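Phosphoinositide 3-kinase adapter protein 1 (Homo sapiens, PDB 5FOR) links B-cell receptor and Toll-like receptor signalling to phosphoinositide 3-kinase activation as an adapter, the part here being its TIR domain. Local coordinates at residues Ile9-Ser14 with Tyr23-Phe28; Pro15-Trp20 with Val65-Ala70; His93-Leu98 with Ala116-Leu121. One frame throughout, in Å; residues are numbered along the deposited sequence.

In the fold
The chain enters the parallel sheet at strand 9-13 and folds back through helix 18-30, closing contact 1 after only a short connection. Contact 2 begins between the two segments of contact 1, at residues 15-20, and closes much later on 65-70, so the two cross along the sequence. They also meet in space: V65 is backbone-paired with L10 and V12, while L24 packs on L67. Contact 3 lies in series, joining 93-98 to 116-121 after an 18-residue step. Its strand 95-99 pairs with strand 63-68 of contact 2, and L98 touches W20. Together the three tie helix 18-30 and four neighbouring strands into one TIR domain.

Contact 1: residues Ile9-Ser14 with Tyr23-Phe28. With I3C (5-amino-2,4,6-triiodobenzene-1,3-dicarboxylic acid), chain C.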
loop_
_atom_site.group_PDB
_atom_site.type_symbol
_atom_site.label_atom_id
_atom_site.label_comp_id
_atom_site.label_asym_id
_atom_site.label_seq_id
_atom_site.Cartn_x
_atom_site.Cartn_y
_atom_site.Cartn_z
ATOM N N ILE A 9 -3.778 -0.183 9.502
ATOM C CA ILE A 9 -2.877 -0.530 8.410
ATOM C C ILE A 9 -3.652 -1.160 7.246
ATOM O O ILE A 9 -4.319 -2.188 7.403
ATOM C CB ILE A 9 -1.751 -1.474 8.896
ATOM C CG1 ILE A 9 -0.966 -0.826 10.053
ATOM C CG2 ILE A 9 -0.812 -1.844 7.704
ATOM C CD1 ILE A 9 0.113 -1.705 10.656
ATOM N N LEU A 10 -3.562 -0.538 6.076
ATOM C CA LEU A 10 -4.251 -1.044 4.906
ATOM C C LEU A 10 -3.260 -1.449 3.801
ATOM O O LEU A 10 -2.517 -0.611 3.294
ATOM C CB LEU A 10 -5.239 -0.002 4.371
ATOM C CG LEU A 10 -5.957 -0.461 3.087
ATOM C CD1 LEU A 10 -6.837 -1.714 3.311
ATOM C CD2 LEU A 10 -6.775 0.666 2.520
ATOM N N ILE A 11 -3.259 -2.733 3.448
ATOM C CA ILE A 11 -2.414 -3.250 2.379
ATOM C C ILE A 11 -3.207 -3.263 1.074
ATOM O O ILE A 11 -4.175 -4.010 0.930
ATOM C CB ILE A 11 -1.869 -4.645 2.700
ATOM C CG1 ILE A 11 -1.249 -4.677 4.107
ATOM C CG2 ILE A 11 -0.840 -5.076 1.622
ATOM C CD1 ILE A 11 -0.757 -6.033 4.548
ATOM N N VAL A 12 -2.801 -2.398 0.148
ATOM C CA VAL A 12 -3.384 -2.290 -1.190
ATOM C C VAL A 12 -2.531 -3.056 -2.207
ATOM O O VAL A 12 -1.336 -2.810 -2.335
ATOM C CB VAL A 12 -3.514 -0.818 -1.597
ATOM C CG1 VAL A 12 -4.262 -0.688 -2.902
ATOM C CG2 VAL A 12 -4.202 -0.051 -0.491
ATOM N N TYR A 13 -3.127 -3.999 -2.916
ATOM C CA TYR A 13 -2.351 -4.835 -3.828
ATOM C C TYR A 13 -3.199 -5.327 -5.000
ATOM O O TYR A 13 -4.414 -5.210 -5.007
ATOM C CB TYR A 13 -1.752 -6.034 -3.077
ATOM C CG TYR A 13 -2.791 -7.064 -2.709
ATOM C CD1 TYR A 13 -3.785 -6.777 -1.771
ATOM C CD2 TYR A 13 -2.802 -8.305 -3.317
ATOM C CE1 TYR A 13 -4.757 -7.708 -1.438
ATOM C CE2 TYR A 13 -3.758 -9.239 -3.001
ATOM C CZ TYR A 13 -4.739 -8.938 -2.051
ATOM O OH TYR A 13 -5.692 -9.872 -1.730
ATOM N N SER A 14 -2.538 -5.874 -6.004
ATOM C CA SER A 14 -3.239 -6.526 -7.086
ATOM C C SER A 14 -2.948 -8.017 -7.039
ATOM O O SER A 14 -1.967 -8.438 -6.426
ATOM C CB SER A 14 -2.831 -5.910 -8.433
ATOM O OG SER A 14 -3.467 -4.658 -8.594
ATOM N N TYR A 23 2.182 -12.642 2.901
ATOM C CA TYR A 23 3.441 -12.599 3.648
ATOM C C TYR A 23 3.447 -11.483 4.685
ATOM O O TYR A 23 3.812 -11.718 5.835
ATOM C CB TYR A 23 4.669 -12.423 2.739
ATOM C CG TYR A 23 5.931 -12.182 3.564
ATOM C CD1 TYR A 23 6.456 -13.185 4.362
ATOM C CD2 TYR A 23 6.560 -10.939 3.598
ATOM C CE1 TYR A 23 7.582 -12.975 5.165
ATOM C CE2 TYR A 23 7.694 -10.724 4.402
ATOM C CZ TYR A 23 8.197 -11.749 5.184
ATOM O OH TYR A 23 9.316 -11.571 5.989
ATOM N N LEU A 24 3.064 -10.269 4.278
ATOM C CA LEU A 24 3.115 -9.117 5.195
ATOM C C LEU A 24 2.059 -9.180 6.269
ATOM O O LEU A 24 2.303 -8.743 7.373
ATOM C CB LEU A 24 2.984 -7.783 4.464
ATOM C CG LEU A 24 4.092 -7.535 3.443
ATOM C CD1 LEU A 24 3.692 -6.384 2.521
ATOM C CD2 LEU A 24 5.449 -7.313 4.116
ATOM N N GLN A 25 0.890 -9.710 5.928
ATOM C CA GLN A 25 -0.151 -9.936 6.906
ATOM C C GLN A 25 0.403 -10.781 8.045
ATOM O O GLN A 25 0.336 -10.369 9.195
ATOM C CB GLN A 25 -1.347 -10.649 6.292
ATOM C CG GLN A 25 -2.436 -9.790 5.745
ATOM C CD GLN A 25 -3.496 -10.632 5.045
ATOM O OE1 GLN A 25 -3.229 -11.256 4.005
ATOM N NE2 GLN A 25 -4.695 -10.677 5.622
ATOM N N THR A 26 0.960 -11.955 7.723
ATOM C CA THR A 26 1.452 -12.871 8.755
ATOM C C THR A 26 2.603 -12.241 9.519
ATOM O O THR A 26 2.735 -12.432 10.714
ATOM C CB THR A 26 1.946 -14.231 8.201
ATOM O OG1 THR A 26 3.272 -14.083 7.675
ATOM C CG2 THR A 26 1.021 -14.757 7.130
ATOM N N LEU A 27 3.441 -11.489 8.829
ATOM C CA LEU A 27 4.531 -10.841 9.519
ATOM C C LEU A 27 4.019 -9.775 10.502
ATOM O O LEU A 27 4.509 -9.672 11.627
ATOM C CB LEU A 27 5.495 -10.226 8.514
ATOM C CG LEU A 27 6.484 -9.254 9.121
ATOM C CD1 LEU A 27 7.520 -10.093 9.902
ATOM C CD2 LEU A 27 7.166 -8.450 8.002
ATOM N N PHE A 28 3.032 -8.990 10.067
ATOM C CA PHE A 28 2.518 -7.880 10.864
ATOM C C PHE A 28 1.753 -8.373 12.084
ATOM O O PHE A 28 1.755 -7.721 13.105
ATOM C CB PHE A 28 1.615 -6.963 10.028
ATOM C CG PHE A 28 2.360 -6.144 9.028
ATOM C CD1 PHE A 28 3.736 -5.975 9.148
ATOM C CD2 PHE A 28 1.699 -5.563 7.951
ATOM C CE1 PHE A 28 4.455 -5.237 8.202
ATOM C CE2 PHE A 28 2.397 -4.823 7.008
ATOM C CZ PHE A 28 3.780 -4.658 7.135
HETATM I I3 I3C C . 9.517 -6.331 18.484
HETATM I I2 I3C C . 7.812 -11.924 16.477
HETATM I I1 I3C C . 9.879 -8.227 12.381
HETATM O O8 I3C C . 9.597 -4.890 15.611
HETATM O O9 I3C C . 11.216 -5.847 14.490
HETATM C C10 I3C C . 8.765 -10.659 13.717
HETATM N N13 I3C C . 8.322 -9.495 18.629
HETATM C C1 I3C C . 9.637 -7.314 15.513
HETATM C C6 I3C C . 9.266 -7.692 16.924
HETATM C C5 I3C C . 8.720 -9.045 17.258
HETATM C C4 I3C C . 8.565 -10.013 16.169
HETATM C C3 I3C C . 8.913 -9.647 14.794
HETATM C C2 I3C C . 9.460 -8.338 14.438
HETATM C C7 I3C C . 10.187 -5.936 15.195
HETATM O O11 I3C C . 9.794 -11.286 13.390
HETATM O O12 I3C C . 7.657 -10.840 13.182
#
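L24 is the first residue of the helical segment 23-28 to meet strand 9-13, its CB lying 4.1 Å from CD1 of I11. That methyl is the common point of the contact, and the torsions of I11 explain its reach: CG1 is anti to the carbonyl carbon (chi1 -49°) and CD1 continues the extended line (chi2 177°). Beyond its CB, L24 packs on L67 of strand 63-68, so the helix bears on two adjacent strands through one side chain. Q25 adds a marginal touch, with its CG 4.3 Å from I11 CD1, and it also touches T41 of strand 40-43. T26 serves the helix itself: its OG1 donates to Y23 O at 3.0 Å. The same oxygen accepts L27 N, and both donors come from one face of the carbonyl plane. L27 belongs to another surface, where its CD1 stands 3.4 Å from O12 of the bound triiodobenzene compound I3C; V131 of helix 127-134 lines the same pocket. F28 returns to the strand. Its CE2 is 4.2 Å from I11 CD1 and 4.4 Å from CG2 of I9, both approaching the ring obliquely, while L24 O sits above one face toward the rim. V134 touches both I9 and F28, extending this apolar cluster to helix 127-134. The contact is carried by apolar side chains, with the aliphatic part of Q25 at its margin, and is modest in area, 176 Å² over both sides. The segment axes pass 10.5 Å apart at 165°, nearly antiparallel, as expected for a helix that returns over the strand it follows in a beta-alpha-beta crossover. Strand 9-13, helix 18-30 and the adjacent parallel strand 40-43 form such a crossover, the opening unit of the TIR fold.

Contact 2: residues Pro15-Trp20 with Val65-Ala70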
loop_
_atom_site.group_PDB
_atom_site.type_symbol
_atom_site.label_atom_id
_atom_site.label_comp_id
_atom_site.label_asym_id
_atom_site.label_seq_id
_atom_site.Cartn_x
_atom_site.Cartn_y
_atom_site.Cartn_z
ATOM N N PRO A 15 -3.803 -8.821 -7.686
ATOM C CA PRO A 15 -3.624 -10.280 -7.609
ATOM C C PRO A 15 -2.241 -10.807 -7.989
ATOM O O PRO A 15 -1.864 -11.840 -7.448
ATOM C CB PRO A 15 -4.708 -10.820 -8.560
ATOM C CG PRO A 15 -5.787 -9.686 -8.625
ATOM C CD PRO A 15 -5.012 -8.416 -8.445
ATOM N N ASP A 16 -1.474 -10.130 -8.837
ATOM C CA ASP A 16 -0.134 -10.649 -9.150
ATOM C C ASP A 16 0.857 -10.569 -7.971
ATOM O O ASP A 16 1.909 -11.200 -8.020
ATOM C CB ASP A 16 0.459 -9.947 -10.381
ATOM C CG ASP A 16 0.582 -8.428 -10.211
ATOM O OD1 ASP A 16 0.040 -7.888 -9.217
ATOM O OD2 ASP A 16 1.199 -7.775 -11.096
ATOM N N ALA A 17 0.508 -9.815 -6.928
ATOM C CA ALA A 17 1.336 -9.667 -5.733
ATOM C C ALA A 17 0.630 -10.241 -4.477
ATOM O O ALA A 17 0.969 -9.906 -3.332
ATOM C CB ALA A 17 1.698 -8.177 -5.522
ATOM N N GLU A 18 -0.358 -11.091 -4.732
ATOM C CA GLU A 18 -1.117 -11.834 -3.723
ATOM C C GLU A 18 -0.287 -12.439 -2.573
ATOM O O GLU A 18 -0.646 -12.330 -1.407
ATOM C CB GLU A 18 -1.882 -12.958 -4.431
ATOM C CG GLU A 18 -2.736 -13.802 -3.526
ATOM C CD GLU A 18 -3.914 -13.027 -3.015
ATOM O OE1 GLU A 18 -4.639 -12.469 -3.864
ATOM O OE2 GLU A 18 -4.113 -12.965 -1.781
ATOM N N GLU A 19 0.798 -13.119 -2.914
ATOM C CA GLU A 19 1.626 -13.768 -1.913
ATOM C C GLU A 19 2.431 -12.769 -1.084
ATOM O O GLU A 19 2.644 -13.003 0.109
ATOM C CB GLU A 19 2.539 -14.797 -2.586
ATOM C CG GLU A 19 1.747 -15.684 -3.540
ATOM C CD GLU A 19 2.588 -16.707 -4.275
ATOM O OE1 GLU A 19 3.381 -17.406 -3.606
ATOM O OE2 GLU A 19 2.428 -16.831 -5.517
ATOM N N TRP A 20 2.867 -11.659 -1.688
ATOM C CA TRP A 20 3.523 -10.614 -0.908
ATOM C C TRP A 20 2.560 -10.079 0.134
ATOM O O TRP A 20 2.953 -9.690 1.221
ATOM C CB TRP A 20 4.024 -9.465 -1.786
ATOM C CG TRP A 20 5.418 -9.719 -2.165
ATOM C CD1 TRP A 20 5.881 -10.128 -3.386
ATOM C CD2 TRP A 20 6.553 -9.670 -1.297
ATOM N NE1 TRP A 20 7.244 -10.312 -3.336
ATOM C CE2 TRP A 20 7.684 -10.036 -2.068
ATOM C CE3 TRP A 20 6.728 -9.343 0.052
ATOM C CZ2 TRP A 20 8.968 -10.094 -1.533
ATOM C CZ3 TRP A 20 8.005 -9.394 0.583
ATOM C CH2 TRP A 20 9.113 -9.762 -0.213
ATOM N N VAL A 65 -0.098 0.688 2.877
ATOM C CA VAL A 65 1.042 -0.018 2.345
ATOM C C VAL A 65 0.663 -0.383 0.926
ATOM O O VAL A 65 -0.307 -1.114 0.711
ATOM C CB VAL A 65 1.410 -1.260 3.183
ATOM C CG1 VAL A 65 2.605 -1.994 2.567
ATOM C CG2 VAL A 65 1.701 -0.861 4.649
ATOM N N VAL A 66 1.416 0.154 -0.033
ATOM C CA VAL A 66 1.143 -0.059 -1.463
ATOM C C VAL A 66 2.071 -1.118 -2.046
ATOM O O VAL A 66 3.306 -0.931 -2.079
ATOM C CB VAL A 66 1.282 1.277 -2.268
ATOM C CG1 VAL A 66 0.758 1.105 -3.671
ATOM C CG2 VAL A 66 0.556 2.417 -1.557
ATOM N N LEU A 67 1.511 -2.239 -2.502
ATOM C CA LEU A 67 2.382 -3.224 -3.150
ATOM C C LEU A 67 2.485 -2.816 -4.616
ATOM O O LEU A 67 1.539 -2.955 -5.382
ATOM C CB LEU A 67 1.869 -4.662 -2.984
ATOM C CG LEU A 67 1.635 -5.134 -1.536
ATOM C CD1 LEU A 67 1.642 -6.639 -1.423
ATOM C CD2 LEU A 67 2.648 -4.552 -0.581
ATOM N N LEU A 68 3.633 -2.267 -4.983
ATOM C CA LEU A 68 3.829 -1.770 -6.338
ATOM C C LEU A 68 4.162 -2.905 -7.282
ATOM O O LEU A 68 5.330 -3.207 -7.511
ATOM C CB LEU A 68 4.944 -0.735 -6.375
ATOM C CG LEU A 68 4.904 0.228 -7.544
ATOM C CD1 LEU A 68 3.595 0.993 -7.459
ATOM C CD2 LEU A 68 6.101 1.161 -7.473
ATOM N N SER A 69 3.129 -3.548 -7.808
ATOM C CA SER A 69 3.291 -4.535 -8.882
ATOM C C SER A 69 2.910 -3.929 -10.246
ATOM O O SER A 69 2.298 -2.863 -10.300
ATOM C CB SER A 69 2.425 -5.779 -8.589
ATOM O OG SER A 69 1.078 -5.391 -8.343
ATOM N N ALA A 70 3.235 -4.633 -11.328
ATOM C CA ALA A 70 2.860 -4.228 -12.689
ATOM C C ALA A 70 1.364 -4.065 -12.863
ATOM O O ALA A 70 0.910 -3.097 -13.450
ATOM C CB ALA A 70 3.376 -5.248 -13.701
#
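D16 and S69 meet side chain to side chain, OD1 of the aspartate hydrogen-bonded to OG of the serine at 2.8 Å. The first torsions set up this meeting: D16 CG (chi1 59°) and S69 OG (chi1 53°) each sit between their own backbone N and carbonyl carbon, which brings the two groups to each other across the contact. The carboxylate also lies against S69 CB, which is 3.2 Å from D16 OD1. Its other oxygen, OD2, accepts from E71 N, while S69 OG makes a weak bond to L72 N; both groups thus act on the first turn of helix 70-76, with S69 at its N-cap. Next to this polar pair, A17 points its methyl at the strand, CB lying 4.0 Å from S69 CB and 4.3 Å from L67 CB. L67 reaches past A17 to the helix, where its CD1 is 3.7 Å from W20 CB. The indole of W20 itself leads away from this strand, toward L98, C100 and C123. L67 faces helix 18-30, whereas the next residue, L68, packs on V73 and F76 of helix 70-76. Adjacent parallel strands 9-13 and 63-68 thus send their helices to opposite sides of the sheet, the topological switch point of a doubly wound alpha/beta fold such as the TIR domain.

Contact 3: residues His93-Leu98 with Ala116-Leu121; sequences HRVVRL and AHWQEL
Strands 95-98 and 119-121 run parallel at 20°, R97 bridging to both neighbours of E120: R97 N donates to Q119 O at 2.8 Å and R97 O accepts L121 N at 2.7 Å. R97 CG sits between backbone N and carbonyl carbon (chi1 71°), and the chain runs extended to NE, bringing it to E120. Two nitrogens grip one oxygen side-on in a salt bridge. NE meets OE1 at 2.7 Å on its anti lone pair, whereas NH2 reaches OE1 at 2.9 Å from above the carboxylate plane. R97 NH1 lies 3.4 Å from W118 CB and donates to W115 O. V95 presses CG1 over the W118 six-membered ring, 3.5 Å from its centroid, a CH-pi contact. On the sheet face opposite R97 and E120, V96 CG1 packs on L121 CD1 at 3.6 Å, and L98 also touches L121. An alanine in place of R97 would probably leave E120 OE1 without its two donors beside the like-charged D104, and open a gap next to W118. The buried guanidinium adds a charged link to the backbone bonds between end strand and neighbour, and is likely to offset the acidic charge of E120 and, more weakly, D104.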
loop_
_atom_site.group_PDB
_atom_site.type_symbol
_atom_site.label_atom_id
_atom_site.label_comp_id
_atom_site.label_asym_id
_atom_site.label_seq_id
_atom_site.Cartn_x
_atom_site.Cartn_y
_atom_site.Cartn_z
ATOM N N HIS A 93 3.890 10.886 4.701
ATOM C CA HIS A 93 4.566 10.189 5.815
ATOM C C HIS A 93 3.750 8.995 6.307
ATOM O O HIS A 93 4.260 8.162 7.042
ATOM C CB HIS A 93 4.878 11.131 6.984
ATOM C CG HIS A 93 3.688 11.845 7.537
ATOM N ND1 HIS A 93 3.160 12.972 6.944
ATOM C CD2 HIS A 93 2.948 11.621 8.649
ATOM C CE1 HIS A 93 2.136 13.402 7.661
ATOM N NE2 HIS A 93 1.987 12.605 8.703
ATOM N N ARG A 94 2.498 8.903 5.859
ATOM C CA ARG A 94 1.640 7.769 6.161
ATOM C C ARG A 94 1.654 6.676 5.080
ATOM O O ARG A 94 0.883 5.704 5.191
ATOM C CB ARG A 94 0.198 8.246 6.360
ATOM C CG ARG A 94 0.045 9.320 7.403
ATOM C CD ARG A 94 0.298 8.764 8.784
ATOM N NE ARG A 94 0.079 9.781 9.804
ATOM C CZ ARG A 94 0.428 9.644 11.078
ATOM N NH1 ARG A 94 0.989 8.512 11.493
ATOM N NH2 ARG A 94 0.229 10.641 11.928
ATOM N N VAL A 95 2.483 6.826 4.039
ATOM C CA VAL A 95 2.450 5.885 2.922
ATOM C C VAL A 95 3.734 5.086 2.772
ATOM O O VAL A 95 4.842 5.629 2.797
ATOM C CB VAL A 95 2.134 6.579 1.580
ATOM C CG1 VAL A 95 1.970 5.514 0.419
ATOM C CG2 VAL A 95 0.924 7.425 1.719
ATOM N N VAL A 96 3.564 3.781 2.594
ATOM C CA VAL A 96 4.682 2.883 2.384
ATOM C C VAL A 96 4.487 2.147 1.085
ATOM O O VAL A 96 3.379 1.699 0.763
ATOM C CB VAL A 96 4.844 1.899 3.566
ATOM C CG1 VAL A 96 6.072 0.994 3.357
ATOM C CG2 VAL A 96 5.004 2.696 4.840
ATOM N N ARG A 97 5.558 2.023 0.314
ATOM C CA ARG A 97 5.431 1.247 -0.913
ATOM C C ARG A 97 6.431 0.128 -0.897
ATOM O O ARG A 97 7.568 0.282 -0.414
ATOM C CB ARG A 97 5.583 2.118 -2.169
ATOM C CG ARG A 97 6.987 2.663 -2.472
ATOM C CD ARG A 97 6.992 3.368 -3.843
ATOM N NE ARG A 97 8.218 4.125 -4.016
ATOM C CZ ARG A 97 8.361 5.420 -3.755
ATOM N NH1 ARG A 97 7.326 6.150 -3.370
ATOM N NH2 ARG A 97 9.552 5.986 -3.906
ATOM N N LEU A 98 5.980 -1.024 -1.375
ATOM C CA LEU A 98 6.876 -2.140 -1.590
ATOM C C LEU A 98 7.013 -2.379 -3.088
ATOM O O LEU A 98 6.024 -2.566 -3.790
ATOM C CB LEU A 98 6.377 -3.403 -0.893
ATOM C CG LEU A 98 7.250 -4.594 -1.307
ATOM C CD1 LEU A 98 8.536 -4.501 -0.547
ATOM C CD2 LEU A 98 6.578 -5.920 -1.065
ATOM N N ALA A 116 8.201 10.841 -3.927
ATOM C CA ALA A 116 9.560 10.776 -3.434
ATOM C C ALA A 116 9.604 10.785 -1.907
ATOM O O ALA A 116 10.621 10.470 -1.302
ATOM C CB ALA A 116 10.356 11.930 -3.990
ATOM N N HIS A 117 8.498 11.136 -1.269
ATOM C CA HIS A 117 8.541 11.226 0.174
ATOM C C HIS A 117 7.984 10.025 0.885
ATOM O O HIS A 117 8.021 9.974 2.108
ATOM C CB HIS A 117 7.835 12.483 0.619
ATOM C CG HIS A 117 8.505 13.703 0.105
ATOM N ND1 HIS A 117 7.963 14.502 -0.874
ATOM C CD2 HIS A 117 9.744 14.203 0.356
ATOM C CE1 HIS A 117 8.804 15.478 -1.160
ATOM N NE2 HIS A 117 9.897 15.304 -0.433
ATOM N N TRP A 118 7.478 9.064 0.119
ATOM C CA TRP A 118 7.064 7.808 0.708
ATOM C C TRP A 118 8.309 7.056 1.175
ATOM O O TRP A 118 9.422 7.201 0.668
ATOM C CB TRP A 118 6.258 6.926 -0.261
ATOM C CG TRP A 118 5.064 7.582 -0.860
ATOM C CD1 TRP A 118 4.650 8.859 -0.652
ATOM C CD2 TRP A 118 4.146 7.009 -1.814
ATOM N NE1 TRP A 118 3.527 9.117 -1.396
ATOM C CE2 TRP A 118 3.189 7.997 -2.101
ATOM C CE3 TRP A 118 4.018 5.753 -2.396
ATOM C CZ2 TRP A 118 2.114 7.764 -2.969
ATOM C CZ3 TRP A 118 2.960 5.523 -3.262
ATOM C CH2 TRP A 118 2.016 6.524 -3.537
ATOM N N GLN A 119 8.083 6.305 2.214
ATOM C CA GLN A 119 8.894 5.184 2.606
ATOM C C GLN A 119 8.850 4.060 1.574
ATOM O O GLN A 119 7.779 3.582 1.184
ATOM C CB GLN A 119 8.375 4.878 3.993
ATOM C CG GLN A 119 8.784 3.846 4.959
ATOM C CD GLN A 119 8.865 4.420 6.348
ATOM O OE1 GLN A 119 8.449 3.820 7.316
ATOM N NE2 GLN A 119 9.794 5.287 6.460
ATOM N N GLU A 120 10.034 3.684 1.084
ATOM C CA GLU A 120 10.123 2.651 0.049
ATOM C C GLU A 120 10.766 1.358 0.542
ATOM O O GLU A 120 11.783 1.375 1.218
ATOM C CB GLU A 120 10.899 3.161 -1.175
ATOM C CG GLU A 120 10.871 2.199 -2.379
ATOM C CD GLU A 120 11.521 2.805 -3.650
ATOM O OE1 GLU A 120 10.816 3.477 -4.457
ATOM O OE2 GLU A 120 12.747 2.615 -3.834
ATOM N N LEU A 121 10.177 0.232 0.175
ATOM C CA LEU A 121 10.771 -1.052 0.527
ATOM C C LEU A 121 11.023 -1.931 -0.690
ATOM O O LEU A 121 10.350 -1.831 -1.727
ATOM C CB LEU A 121 9.872 -1.811 1.509
ATOM C CG LEU A 121 9.464 -1.066 2.773
ATOM C CD1 LEU A 121 8.335 -1.824 3.443
ATOM C CD2 LEU A 121 10.651 -0.972 3.690
#